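PDB 1LJ8: mannitol dehydrogenase from Pseudomonas fluorescens, which binds NAD and probably catalyses the reversible oxidation of mannitol to fructose as a long-chain dehydrogenase. Local coordinates for residues Gly143-His148 with Ala207-Ala212; Phe168-Leu173 with Ala212-Trp217; Gly310-Tyr315 with Asn479-Thr484; Ala333-Asp338 with Thr357-Phe362; Lys415-Asp418 with Val422-Thr425. One frame throughout, in Å; residues are numbered along the deposited sequence.

Interaction 1 of 5, residues Gly143-His148 with Ala207-Ala212; sequences GEFMAH and AALHNA
A single methyl, Leu209 CD1, makes both of the contacts that join these segments, touching Ala147 and Phe145. The closer is with the alanine, Ala147 CB lying 3.6 Å from Leu209 CD1. The second is with the ring: Phe145 CE2 is 4.2 Å from Leu209 CD1, and the methyl sits at the ring edge, near its plane, rather than over a face. Leu209 reaches across because its CG stands opposite the carbonyl carbon (chi1 -67°) and its chain then runs on extended to CD1.

Hydrogen bonds act within each segment and none crosses between them. Met146 is the centre of an inverse gamma turn, closed by a weak bond of 3.0 Å from Ala147 N to Phe145 O, and this turn lets Phe145 and Ala147 direct their CB atoms at the same leucine. In the other segment Ala207 O accepts from both His210 N and Asn211 N, at 2.8 and 3.1 Å respectively. Asn211 is the N-cap of helix 212-221, its OD1 accepting from Leu214 N.

Other packing fixes the surroundings. The Phe145 ring meets Phe166 edge-to-face, and Leu209 also touches Leu156 of helix 150-157. Gly143 O accepts from Lys201 NZ, a polar tie to helix 195-210.

The contact thus joins the small two-stranded sheet formed by 138-139 and 144-145 to helix 195-210 at the surface of the Rossmann domain. With just 89 Å² buried, the pairing rests on apolar packing alone, with no polar bond across the segments to fix the orientation of the leucine.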
# COMPACT_ATOMS: atom_id res chain seq x y z
N GLY A 143 -13.09 -3.36 15.51
CA GLY A 143 -13.84 -3.22 14.27
C GLY A 143 -14.64 -1.93 14.20
O GLY A 143 -15.52 -1.76 13.36
N GLU A 144 -14.34 -0.98 15.06
CA GLU A 144 -15.10 0.26 15.05
C GLU A 144 -14.56 1.36 14.12
O GLU A 144 -13.36 1.56 14.04
CB GLU A 144 -15.17 0.79 16.49
CG GLU A 144 -16.10 -0.05 17.39
CD GLU A 144 -17.50 -0.18 16.77
OE1 GLU A 144 -17.85 -1.27 16.24
OE2 GLU A 144 -18.23 0.84 16.78
N PHE A 145 -15.46 2.06 13.43
CA PHE A 145 -15.06 3.20 12.61
C PHE A 145 -14.65 4.31 13.59
O PHE A 145 -15.35 4.57 14.57
CB PHE A 145 -16.24 3.66 11.73
CG PHE A 145 -15.91 4.85 10.86
CD1 PHE A 145 -14.98 4.74 9.84
CD2 PHE A 145 -16.56 6.07 11.06
CE1 PHE A 145 -14.68 5.83 9.00
CE2 PHE A 145 -16.28 7.19 10.22
CZ PHE A 145 -15.34 7.06 9.19
N MSE A 146 -13.53 4.97 13.34
CA MSE A 146 -13.02 6.00 14.24
C MSE A 146 -13.61 7.38 13.96
O MSE A 146 -12.93 8.29 13.51
CB MSE A 146 -11.48 6.00 14.14
CG MSE A 146 -10.92 4.64 14.60
SE MSE A 146 -9.03 4.36 14.05
CE MSE A 146 -8.20 5.39 15.44
N ALA A 147 -14.89 7.50 14.25
CA ALA A 147 -15.65 8.75 14.01
C ALA A 147 -15.09 9.96 14.70
O ALA A 147 -15.30 11.09 14.23
CB ALA A 147 -17.09 8.55 14.44
N HIS A 148 -14.36 9.75 15.79
CA HIS A 148 -13.78 10.86 16.56
C HIS A 148 -12.58 11.56 15.94
O HIS A 148 -12.19 12.65 16.39
CB HIS A 148 -13.34 10.37 17.94
CG HIS A 148 -12.26 9.33 17.88
ND1 HIS A 148 -12.51 8.02 17.50
CD2 HIS A 148 -10.92 9.43 18.06
CE1 HIS A 148 -11.36 7.36 17.46
NE2 HIS A 148 -10.38 8.19 17.79
N ALA A 207 -21.37 7.15 6.35
CA ALA A 207 -22.64 7.58 5.80
C ALA A 207 -23.73 7.55 6.87
O ALA A 207 -24.59 8.44 6.91
CB ALA A 207 -23.03 6.70 4.62
N ALA A 208 -23.66 6.55 7.75
CA ALA A 208 -24.64 6.40 8.83
C ALA A 208 -24.59 7.56 9.80
O ALA A 208 -25.62 7.90 10.42
CB ALA A 208 -24.40 5.08 9.58
N LEU A 209 -23.41 8.17 9.96
CA LEU A 209 -23.31 9.35 10.84
C LEU A 209 -24.00 10.56 10.17
O LEU A 209 -24.27 11.55 10.82
CB LEU A 209 -21.85 9.66 11.17
CG LEU A 209 -21.19 8.58 12.02
CD1 LEU A 209 -19.69 8.78 12.01
CD2 LEU A 209 -21.80 8.61 13.44
N HIS A 210 -24.27 10.47 8.86
CA HIS A 210 -25.01 11.53 8.13
C HIS A 210 -26.51 11.25 8.27
O HIS A 210 -27.22 11.97 8.97
CB HIS A 210 -24.66 11.53 6.66
CG HIS A 210 -23.46 12.34 6.34
ND1 HIS A 210 -23.46 13.72 6.41
CD2 HIS A 210 -22.20 11.98 6.00
CE1 HIS A 210 -22.26 14.17 6.11
NE2 HIS A 210 -21.47 13.14 5.86
N ASN A 211 -26.99 10.23 7.57
CA ASN A 211 -28.39 9.83 7.69
C ASN A 211 -28.54 8.40 7.21
O ASN A 211 -27.79 7.94 6.35
CB ASN A 211 -29.34 10.78 6.93
CG ASN A 211 -29.07 10.82 5.44
OD1 ASN A 211 -29.56 9.99 4.68
ND2 ASN A 211 -28.32 11.82 5.00
N ALA A 212 -29.50 7.70 7.81
CA ALA A 212 -29.75 6.33 7.44
C ALA A 212 -30.06 6.23 5.95
O ALA A 212 -29.67 5.27 5.29
CB ALA A 212 -30.91 5.76 8.27

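Interaction 2 of 5, residues Phe168-Leu173 with Ala212-Trp217; sequences FICAAL and AELHDW
Trp217 turns the edge of its indole to Leu173: CZ3 is 4.1 Å from Leu173 CD2, which lies near the ring plane, and Leu173 CB touches the same corner. The indole also stacks with the ring of His221 and makes a cation-pi contact with Arg177, whose NH1 forms a salt bridge with Glu213 OE1. His215, the other flat group, has Ala212 O and the Asp216 carboxylate at its edge, in plane. Its ND1 donates to Asp216 OD1 at 2.8 Å, only 9° out of the ring plane, and uses the anti lone pair of that oxygen, so the imidazole is held in a defined rotation.

The contact packs helix 165-178 against helix 212-221 within the Rossmann domain. Their backbones come nearest at Cys170 and Leu214, whose CA atoms are 8.3 Å apart. Leu173 and Trp217 each lie three residues further on in their own helices.

At the first pair, Cys170 SG is 4.0 Å from Leu214 CD2, and Cys170 CB touches the same methyl. Leu214 points there because its CG is trans to the backbone N (chi1 177°). Leu203 and Phe206 of helix 195-210 pack on Cys170 as well.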
# COMPACT_ATOMS: atom_id res chain seq x y z
N PHE A 168 -15.52 13.20 0.40
CA PHE A 168 -15.62 13.39 -1.04
C PHE A 168 -16.49 12.36 -1.71
O PHE A 168 -17.30 12.68 -2.60
CB PHE A 168 -14.22 13.42 -1.70
CG PHE A 168 -13.61 14.78 -1.68
CD1 PHE A 168 -12.57 15.08 -0.80
CD2 PHE A 168 -14.14 15.80 -2.50
CE1 PHE A 168 -12.05 16.39 -0.72
CE2 PHE A 168 -13.62 17.11 -2.42
CZ PHE A 168 -12.58 17.38 -1.52
N ILE A 169 -16.31 11.08 -1.35
CA ILE A 169 -17.17 10.07 -1.97
C ILE A 169 -18.66 10.31 -1.63
O ILE A 169 -19.50 10.21 -2.51
CB ILE A 169 -16.75 8.64 -1.55
CG1 ILE A 169 -15.47 8.30 -2.32
CG2 ILE A 169 -17.87 7.61 -1.84
CD1 ILE A 169 -14.75 7.05 -1.80
N CYS A 170 -18.97 10.62 -0.38
CA CYS A 170 -20.39 10.85 -0.04
C CYS A 170 -20.94 12.04 -0.76
O CYS A 170 -22.07 12.00 -1.23
CB CYS A 170 -20.58 11.05 1.46
SG CYS A 170 -20.51 9.48 2.36
N ALA A 171 -20.16 13.13 -0.83
CA ALA A 171 -20.71 14.29 -1.53
C ALA A 171 -20.92 13.98 -3.01
O ALA A 171 -21.89 14.46 -3.63
CB ALA A 171 -19.77 15.53 -1.35
N ALA A 172 -20.03 13.20 -3.63
CA ALA A 172 -20.19 12.88 -5.03
C ALA A 172 -21.41 11.98 -5.25
O ALA A 172 -22.14 12.17 -6.23
CB ALA A 172 -18.93 12.14 -5.59
N LEU A 173 -21.61 11.01 -4.36
CA LEU A 173 -22.74 10.10 -4.56
C LEU A 173 -24.05 10.85 -4.39
O LEU A 173 -24.99 10.60 -5.13
CB LEU A 173 -22.65 8.92 -3.58
CG LEU A 173 -21.49 7.94 -3.95
CD1 LEU A 173 -21.30 6.94 -2.81
CD2 LEU A 173 -21.81 7.16 -5.24
N ALA A 212 -29.50 7.70 7.81
CA ALA A 212 -29.75 6.33 7.44
C ALA A 212 -30.06 6.23 5.95
O ALA A 212 -29.67 5.27 5.29
CB ALA A 212 -30.91 5.76 8.27
N GLU A 213 -30.75 7.24 5.42
CA GLU A 213 -31.13 7.19 4.03
C GLU A 213 -29.92 7.10 3.06
O GLU A 213 -29.92 6.26 2.14
CB GLU A 213 -32.01 8.38 3.69
CG GLU A 213 -32.88 8.18 2.46
CD GLU A 213 -32.07 8.13 1.18
OE1 GLU A 213 -31.09 8.92 1.06
OE2 GLU A 213 -32.43 7.32 0.29
N LEU A 214 -28.92 7.95 3.26
CA LEU A 214 -27.73 7.91 2.38
C LEU A 214 -27.03 6.56 2.60
O LEU A 214 -26.63 5.91 1.62
CB LEU A 214 -26.76 9.05 2.70
CG LEU A 214 -25.48 8.96 1.85
CD1 LEU A 214 -25.80 9.12 0.37
CD2 LEU A 214 -24.50 10.03 2.31
N HIS A 215 -26.92 6.15 3.86
CA HIS A 215 -26.32 4.86 4.23
C HIS A 215 -27.03 3.71 3.50
O HIS A 215 -26.39 2.82 2.89
CB HIS A 215 -26.41 4.64 5.76
CG HIS A 215 -26.21 3.21 6.18
ND1 HIS A 215 -27.18 2.25 6.03
CD2 HIS A 215 -25.13 2.58 6.69
CE1 HIS A 215 -26.71 1.08 6.43
NE2 HIS A 215 -25.46 1.25 6.83
N ASP A 216 -28.36 3.73 3.55
CA ASP A 216 -29.11 2.65 2.93
C ASP A 216 -28.96 2.63 1.42
O ASP A 216 -28.86 1.55 0.80
CB ASP A 216 -30.59 2.76 3.31
CG ASP A 216 -30.86 2.43 4.77
OD1 ASP A 216 -29.92 2.18 5.56
OD2 ASP A 216 -32.05 2.42 5.15
N TRP A 217 -28.94 3.82 0.82
CA TRP A 217 -28.82 3.89 -0.61
C TRP A 217 -27.44 3.38 -1.03
O TRP A 217 -27.31 2.68 -2.05
CB TRP A 217 -28.99 5.32 -1.11
CG TRP A 217 -28.98 5.41 -2.60
CD1 TRP A 217 -30.04 5.30 -3.46
CD2 TRP A 217 -27.84 5.68 -3.42
NE1 TRP A 217 -29.64 5.48 -4.75
CE2 TRP A 217 -28.29 5.72 -4.76
CE3 TRP A 217 -26.48 5.89 -3.15
CZ2 TRP A 217 -27.41 5.97 -5.84
CZ3 TRP A 217 -25.62 6.15 -4.22
CH2 TRP A 217 -26.09 6.18 -5.54

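Interaction 3 of 5, residues Gly310-Tyr315 with Asn479-Thr484; sequences GFLKGY and NGVTTT
Lys313 and Val481 bring the two backbones nearest, their CA atoms 6.1 Å apart, Lys313 at the end of its helix and Val481 at a kink in the other. Helix 289-313 ends in a Schellman motif: Tyr315 N bonds to Gly310 O at 2.8 Å and Gly314 N to Phe311 O, with Gly314 at positive phi (108°). In helix 463-488, Val481 N and Thr482 N have no bond to the preceding turn; Val481 N donates instead to Glu419 OE2. Helical bonding resumes with Gly480 O, which accepts from Thr484 N and Thr484 OG1 on opposite faces of its plane.

The apolar touch is Leu312 CB on Val481 CG2, 3.7 Å. Lys313 bends at chi2 (58°), then runs straight, so that NZ donates a hydrogen bond to Thr482 OG1 at 2.9 Å, while its CG lies over one face of the Tyr315 ring, toward the rim. A water accepts from both Lys313 NZ, at 3.1 Å, and Thr482 N, at 2.9 Å. With a methionine in place of Lys313, Thr482 OG1 would probably be left without this donor and the water without one hold.

One direct bond and one water bridge thus tie the end of helix 289-313 to the kinked turn.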
# COMPACT_ATOMS: atom_id res chain seq x y z
N GLY A 310 16.53 -4.60 9.92
CA GLY A 310 17.48 -4.23 8.87
C GLY A 310 17.94 -2.80 9.00
O GLY A 310 19.13 -2.50 8.85
N PHE A 311 17.01 -1.90 9.32
CA PHE A 311 17.38 -0.49 9.46
C PHE A 311 18.33 -0.33 10.66
O PHE A 311 19.31 0.41 10.61
CB PHE A 311 16.13 0.36 9.69
CG PHE A 311 16.19 1.70 9.00
CD1 PHE A 311 15.87 1.80 7.65
CD2 PHE A 311 16.58 2.84 9.70
CE1 PHE A 311 15.94 3.05 6.98
CE2 PHE A 311 16.65 4.11 9.05
CZ PHE A 311 16.33 4.21 7.69
N LEU A 312 18.02 -1.03 11.75
CA LEU A 312 18.87 -0.98 12.95
C LEU A 312 20.27 -1.50 12.65
O LEU A 312 21.25 -0.91 13.11
CB LEU A 312 18.25 -1.85 14.06
CG LEU A 312 17.07 -1.19 14.76
CD1 LEU A 312 16.37 -2.28 15.59
CD2 LEU A 312 17.49 0.01 15.68
N LYS A 313 20.35 -2.58 11.89
CA LYS A 313 21.64 -3.16 11.54
C LYS A 313 22.44 -2.21 10.63
O LYS A 313 23.68 -2.30 10.54
CB LYS A 313 21.42 -4.50 10.86
CG LYS A 313 22.69 -5.24 10.47
CD LYS A 313 23.63 -5.51 11.70
CE LYS A 313 24.95 -6.15 11.23
NZ LYS A 313 25.85 -6.45 12.41
N GLY A 314 21.74 -1.27 10.00
CA GLY A 314 22.41 -0.32 9.12
C GLY A 314 22.11 -0.58 7.64
O GLY A 314 22.59 0.18 6.77
N TYR A 315 21.34 -1.61 7.32
CA TYR A 315 21.01 -1.86 5.91
C TYR A 315 20.03 -0.78 5.48
O TYR A 315 19.34 -0.17 6.34
CB TYR A 315 20.36 -3.22 5.72
CG TYR A 315 21.24 -4.39 6.09
CD1 TYR A 315 20.72 -5.49 6.77
CD2 TYR A 315 22.58 -4.42 5.72
CE1 TYR A 315 21.52 -6.59 7.08
CE2 TYR A 315 23.39 -5.52 6.02
CZ TYR A 315 22.86 -6.59 6.70
OH TYR A 315 23.70 -7.63 7.06
N ASN A 479 22.94 -6.48 22.87
CA ASN A 479 23.75 -7.38 22.03
C ASN A 479 23.73 -7.11 20.54
O ASN A 479 24.51 -7.71 19.80
CB ASN A 479 23.29 -8.80 22.24
CG ASN A 479 23.20 -9.15 23.72
OD1 ASN A 479 24.10 -8.81 24.48
ND2 ASN A 479 22.10 -9.80 24.13
N GLY A 480 22.82 -6.25 20.10
CA GLY A 480 22.72 -5.99 18.67
C GLY A 480 21.83 -6.97 17.89
O GLY A 480 21.50 -8.08 18.32
N VAL A 481 21.43 -6.54 16.70
CA VAL A 481 20.58 -7.34 15.83
C VAL A 481 21.19 -8.71 15.48
O VAL A 481 20.53 -9.74 15.61
CB VAL A 481 20.33 -6.56 14.49
CG1 VAL A 481 19.62 -7.45 13.45
CG2 VAL A 481 19.55 -5.27 14.77
N THR A 482 22.45 -8.71 15.05
CA THR A 482 23.06 -9.96 14.61
C THR A 482 23.11 -11.03 15.69
O THR A 482 22.70 -12.16 15.48
CB THR A 482 24.48 -9.70 14.06
OG1 THR A 482 24.35 -8.87 12.88
CG2 THR A 482 25.17 -11.04 13.66
N THR A 483 23.59 -10.66 16.86
CA THR A 483 23.67 -11.64 17.94
C THR A 483 22.27 -12.07 18.38
O THR A 483 22.02 -13.23 18.66
CB THR A 483 24.47 -11.03 19.11
OG1 THR A 483 25.86 -10.98 18.72
CG2 THR A 483 24.32 -11.87 20.37
N THR A 484 21.33 -11.14 18.41
CA THR A 484 19.96 -11.50 18.79
C THR A 484 19.38 -12.54 17.82
O THR A 484 18.73 -13.50 18.23
CB THR A 484 19.09 -10.24 18.83
OG1 THR A 484 19.60 -9.37 19.85
CG2 THR A 484 17.63 -10.57 19.11
O HOH W 1 24.27 -6.46 15.02

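Interaction 4 of 5, residues Ala333-Asp338 with Thr357-Phe362; sequences AYMDLD and TLVDRF
Two neighbouring helices of the C-terminal domain, 325-339 and 351-362, pack here through Met335, which meets Leu358 and Val359. Met335 is a selenomethionine. Between 333-338 and 357-362 it alone spans the gap, for the nearest CA atoms, those of Met335 and Leu358, are 10.2 Å apart.

Its two terminal atoms divide the work. The selenium, SE, lies 4.0 Å from Leu358 CD1, while the methyl CE lies 4.1 Å from Val359 CG2. The side chain leaves its helix extended through chi2 and then bends at chi3 (-60°), which swings CE away from the line of the chain and onto the valine. Leu358 meets it with CD1, the branch at the end of an extended chain (chi2 -179°). All three residues are buried and no hydrogen bond crosses, so the join consists of apolar contacts at ordinary packing distance.

Helix 325-339 widens into a pi-type turn at 334-338, just where Met335 projects. Nearby, Asp336 OD1 forms a salt bridge with Lys355 NZ, a polar tie between the same two helices.

Leu358 is about 11 Å from the bound NAD, side chain to ligand. Helix 289-313 borders the contact, with Ser302 touching Met335 and Leu299 touching Leu358, while Met331, a turn before Met335, packs on both Leu358 and Val359. From helix 351-362, Arg361 makes salt bridges to Asp230 in strand 227-230 and to Glu259, just past strand 256-258.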
# COMPACT_ATOMS: atom_id res chain seq x y z
N ALA A 333 11.73 -18.78 8.80
CA ALA A 333 11.15 -19.35 10.03
C ALA A 333 9.81 -18.65 10.35
O ALA A 333 8.84 -19.28 10.72
CB ALA A 333 12.12 -19.17 11.21
N TYR A 334 9.79 -17.32 10.22
CA TYR A 334 8.55 -16.59 10.47
C TYR A 334 7.45 -17.06 9.51
O TYR A 334 6.31 -17.36 9.94
CB TYR A 334 8.80 -15.07 10.32
CG TYR A 334 7.56 -14.23 10.49
CD1 TYR A 334 7.03 -14.00 11.75
CD2 TYR A 334 6.92 -13.66 9.38
CE1 TYR A 334 5.90 -13.23 11.93
CE2 TYR A 334 5.77 -12.85 9.56
CZ TYR A 334 5.28 -12.65 10.85
OH TYR A 334 4.16 -11.89 11.10
N MSE A 335 7.77 -17.15 8.21
CA MSE A 335 6.78 -17.58 7.20
C MSE A 335 6.33 -19.05 7.43
O MSE A 335 5.14 -19.37 7.42
CB MSE A 335 7.35 -17.50 5.77
CG MSE A 335 7.53 -16.09 5.29
SE MSE A 335 7.82 -16.03 3.36
CE MSE A 335 9.43 -17.11 3.23
N ASP A 336 7.31 -19.93 7.63
CA ASP A 336 6.99 -21.35 7.77
C ASP A 336 6.34 -21.76 9.08
O ASP A 336 5.40 -22.56 9.07
CB ASP A 336 8.24 -22.23 7.61
CG ASP A 336 8.85 -22.16 6.23
OD1 ASP A 336 8.17 -21.79 5.25
OD2 ASP A 336 10.05 -22.47 6.10
N LEU A 337 6.83 -21.22 10.19
CA LEU A 337 6.32 -21.66 11.49
C LEU A 337 5.23 -20.81 12.11
O LEU A 337 4.38 -21.31 12.85
CB LEU A 337 7.46 -21.73 12.49
CG LEU A 337 8.68 -22.55 12.03
CD1 LEU A 337 9.82 -22.34 13.01
CD2 LEU A 337 8.29 -24.04 11.93
N ASP A 338 5.22 -19.51 11.79
CA ASP A 338 4.24 -18.64 12.41
C ASP A 338 3.05 -18.31 11.54
O ASP A 338 1.91 -18.40 12.01
CB ASP A 338 4.92 -17.33 12.90
CG ASP A 338 6.07 -17.60 13.91
OD1 ASP A 338 5.95 -18.61 14.65
OD2 ASP A 338 7.06 -16.81 13.96
N THR A 357 9.11 -17.82 -4.01
CA THR A 357 9.11 -16.68 -4.93
C THR A 357 9.23 -15.36 -4.14
O THR A 357 9.77 -14.40 -4.67
CB THR A 357 7.88 -16.66 -5.85
OG1 THR A 357 6.68 -16.48 -5.08
CG2 THR A 357 7.78 -17.96 -6.67
N LEU A 358 8.76 -15.31 -2.88
CA LEU A 358 8.91 -14.06 -2.11
C LEU A 358 10.38 -13.85 -1.82
O LEU A 358 10.91 -12.73 -1.92
CB LEU A 358 8.09 -14.11 -0.80
CG LEU A 358 6.58 -14.26 -1.05
CD1 LEU A 358 5.88 -14.27 0.31
CD2 LEU A 358 6.02 -13.13 -1.93
N VAL A 359 11.08 -14.93 -1.46
CA VAL A 359 12.50 -14.80 -1.21
C VAL A 359 13.18 -14.31 -2.49
O VAL A 359 14.00 -13.40 -2.45
CB VAL A 359 13.12 -16.14 -0.73
CG1 VAL A 359 14.64 -16.03 -0.66
CG2 VAL A 359 12.55 -16.47 0.63
N ASP A 360 12.81 -14.90 -3.63
CA ASP A 360 13.42 -14.52 -4.92
C ASP A 360 13.16 -13.04 -5.24
O ASP A 360 14.06 -12.30 -5.65
CB ASP A 360 12.84 -15.32 -6.09
CG ASP A 360 13.15 -16.84 -6.02
OD1 ASP A 360 14.13 -17.23 -5.36
OD2 ASP A 360 12.37 -17.63 -6.62
N ARG A 361 11.90 -12.62 -5.09
CA ARG A 361 11.55 -11.21 -5.39
C ARG A 361 12.22 -10.22 -4.44
O ARG A 361 12.70 -9.14 -4.86
CB ARG A 361 10.02 -11.04 -5.39
CG ARG A 361 9.38 -11.72 -6.61
CD ARG A 361 7.85 -11.85 -6.41
NE ARG A 361 7.27 -10.51 -6.16
CZ ARG A 361 6.08 -10.31 -5.57
NH1 ARG A 361 5.33 -11.35 -5.18
NH2 ARG A 361 5.64 -9.06 -5.36
N PHE A 362 12.31 -10.56 -3.16
CA PHE A 362 12.99 -9.63 -2.25
C PHE A 362 14.50 -9.60 -2.50
O PHE A 362 15.17 -8.67 -2.09
CB PHE A 362 12.80 -10.04 -0.77
CG PHE A 362 11.43 -9.78 -0.21
CD1 PHE A 362 11.20 -10.04 1.15
CD2 PHE A 362 10.38 -9.34 -0.99
CE1 PHE A 362 9.93 -9.85 1.71
CE2 PHE A 362 9.08 -9.15 -0.45
CZ PHE A 362 8.87 -9.41 0.90

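Interaction 5 of 5, residues Lys415-Asp418 with Val422-Thr425; sequences KGVD and VSYT
Gly416 packs over one face of the Tyr424 ring, and this is the tight side of the contact. Gly416 CA is 3.8 Å from the ring centroid and 24° off the normal, a CH-pi contact over the face, while Asp418 N sits at the ring edge. Tyr424 is folded back over the loop because its CG stands between the backbone N and the carbonyl carbon (chi1 50°).

The backbones form one antiparallel bridge, with Val417 and Ser423 as a non-hydrogen-bonded pair. On either side of it, Tyr424 N donates to Gly416 O at 3.0 Å and Asp418 N to Val422 O at 2.9 Å. The Asp418 side chain closes the turn: OD1 accepts from Val422 N at 2.9 Å, met from above the carboxylate plane, and also from Asn420 N, while OD2 forms a salt bridge with Arg316 NH2.

The solvent side is looser at Val417 and Ser423, both exposed, where Val417 CG2 only approaches Ser423 OG, at 4.1 Å. Val422 is exposed too, yet held through its backbone N and O.

With a serine in place of Tyr424, Gly416 is likely to lose the aromatic face covering it, and Tyr413 O the hydroxyl bonded to it.

The hairpin-like loop lies between helices 401-413 and 431-437. Tyr424 OH anchors it to Tyr413 at the end of the first, and the Tyr424 ring meets Phe311 of helix 289-313 edge-to-face.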
# COMPACT_ATOMS: atom_id res chain seq x y z
N LYS A 415 13.74 4.96 18.33
CA LYS A 415 14.63 5.90 19.02
C LYS A 415 15.44 6.72 18.01
O LYS A 415 16.09 7.71 18.39
CB LYS A 415 15.53 5.16 20.02
CG LYS A 415 14.72 4.57 21.19
CD LYS A 415 15.60 3.85 22.24
CE LYS A 415 15.93 4.74 23.43
NZ LYS A 415 14.74 4.93 24.32
N GLY A 416 15.43 6.31 16.73
CA GLY A 416 16.09 7.13 15.70
C GLY A 416 17.59 7.08 15.46
O GLY A 416 18.13 8.04 14.87
N VAL A 417 18.27 6.01 15.86
CA VAL A 417 19.71 5.89 15.62
C VAL A 417 20.02 4.42 15.38
O VAL A 417 19.55 3.55 16.13
CB VAL A 417 20.59 6.36 16.83
CG1 VAL A 417 22.07 6.41 16.38
CG2 VAL A 417 20.17 7.72 17.29
N ASP A 418 20.77 4.12 14.33
CA ASP A 418 21.07 2.71 14.05
C ASP A 418 22.36 2.25 14.69
O ASP A 418 23.01 3.01 15.42
CB ASP A 418 21.01 2.41 12.52
CG ASP A 418 22.15 3.03 11.71
OD1 ASP A 418 23.21 3.35 12.29
OD2 ASP A 418 21.98 3.16 10.48
N VAL A 422 24.05 6.12 12.66
CA VAL A 422 23.38 6.98 11.68
C VAL A 422 22.01 7.30 12.22
O VAL A 422 21.24 6.37 12.58
CB VAL A 422 23.26 6.26 10.33
CG1 VAL A 422 22.53 7.16 9.28
CG2 VAL A 422 24.67 5.85 9.86
N SER A 423 21.72 8.59 12.31
CA SER A 423 20.45 9.10 12.82
C SER A 423 19.44 9.30 11.72
O SER A 423 19.78 9.73 10.62
CB SER A 423 20.66 10.44 13.47
OG SER A 423 21.65 10.33 14.47
N TYR A 424 18.18 9.02 12.02
CA TYR A 424 17.12 9.20 11.05
C TYR A 424 15.85 9.72 11.67
O TYR A 424 15.62 9.62 12.90
CB TYR A 424 16.86 7.87 10.33
CG TYR A 424 16.69 6.72 11.30
CD1 TYR A 424 15.44 6.42 11.82
CD2 TYR A 424 17.79 5.97 11.70
CE1 TYR A 424 15.28 5.38 12.74
CE2 TYR A 424 17.65 4.92 12.64
CZ TYR A 424 16.38 4.64 13.14
OH TYR A 424 16.23 3.61 14.07
N THR A 425 15.02 10.30 10.81
CA THR A 425 13.74 10.80 11.20
C THR A 425 12.84 9.56 11.00
O THR A 425 13.23 8.64 10.28
CB THR A 425 13.28 11.91 10.26
OG1 THR A 425 13.35 11.43 8.91
CG2 THR A 425 14.20 13.15 10.39

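Overall arrangement
From the N terminus, interactions 1 and 2 come first, inside the Rossmann domain. Their segments alternate along the chain, so the two loops cross; they share Ala212 and touch where Ala207 and Ala208 pack on His215, tying the small sheet and helix 165-178 to the successive helices 195-210 and 212-221. Interaction 3 then opens in helix 289-313 and closes only in helix 463-488. Nested within that long loop are interaction 4, which joins helices 325-339 and 351-362, and later the short hairpin-like loop of interaction 5. Interactions 3 and 5 touch through Phe311 and Tyr424, whereas interactions 2 and 3 have centres about 49 Å apart.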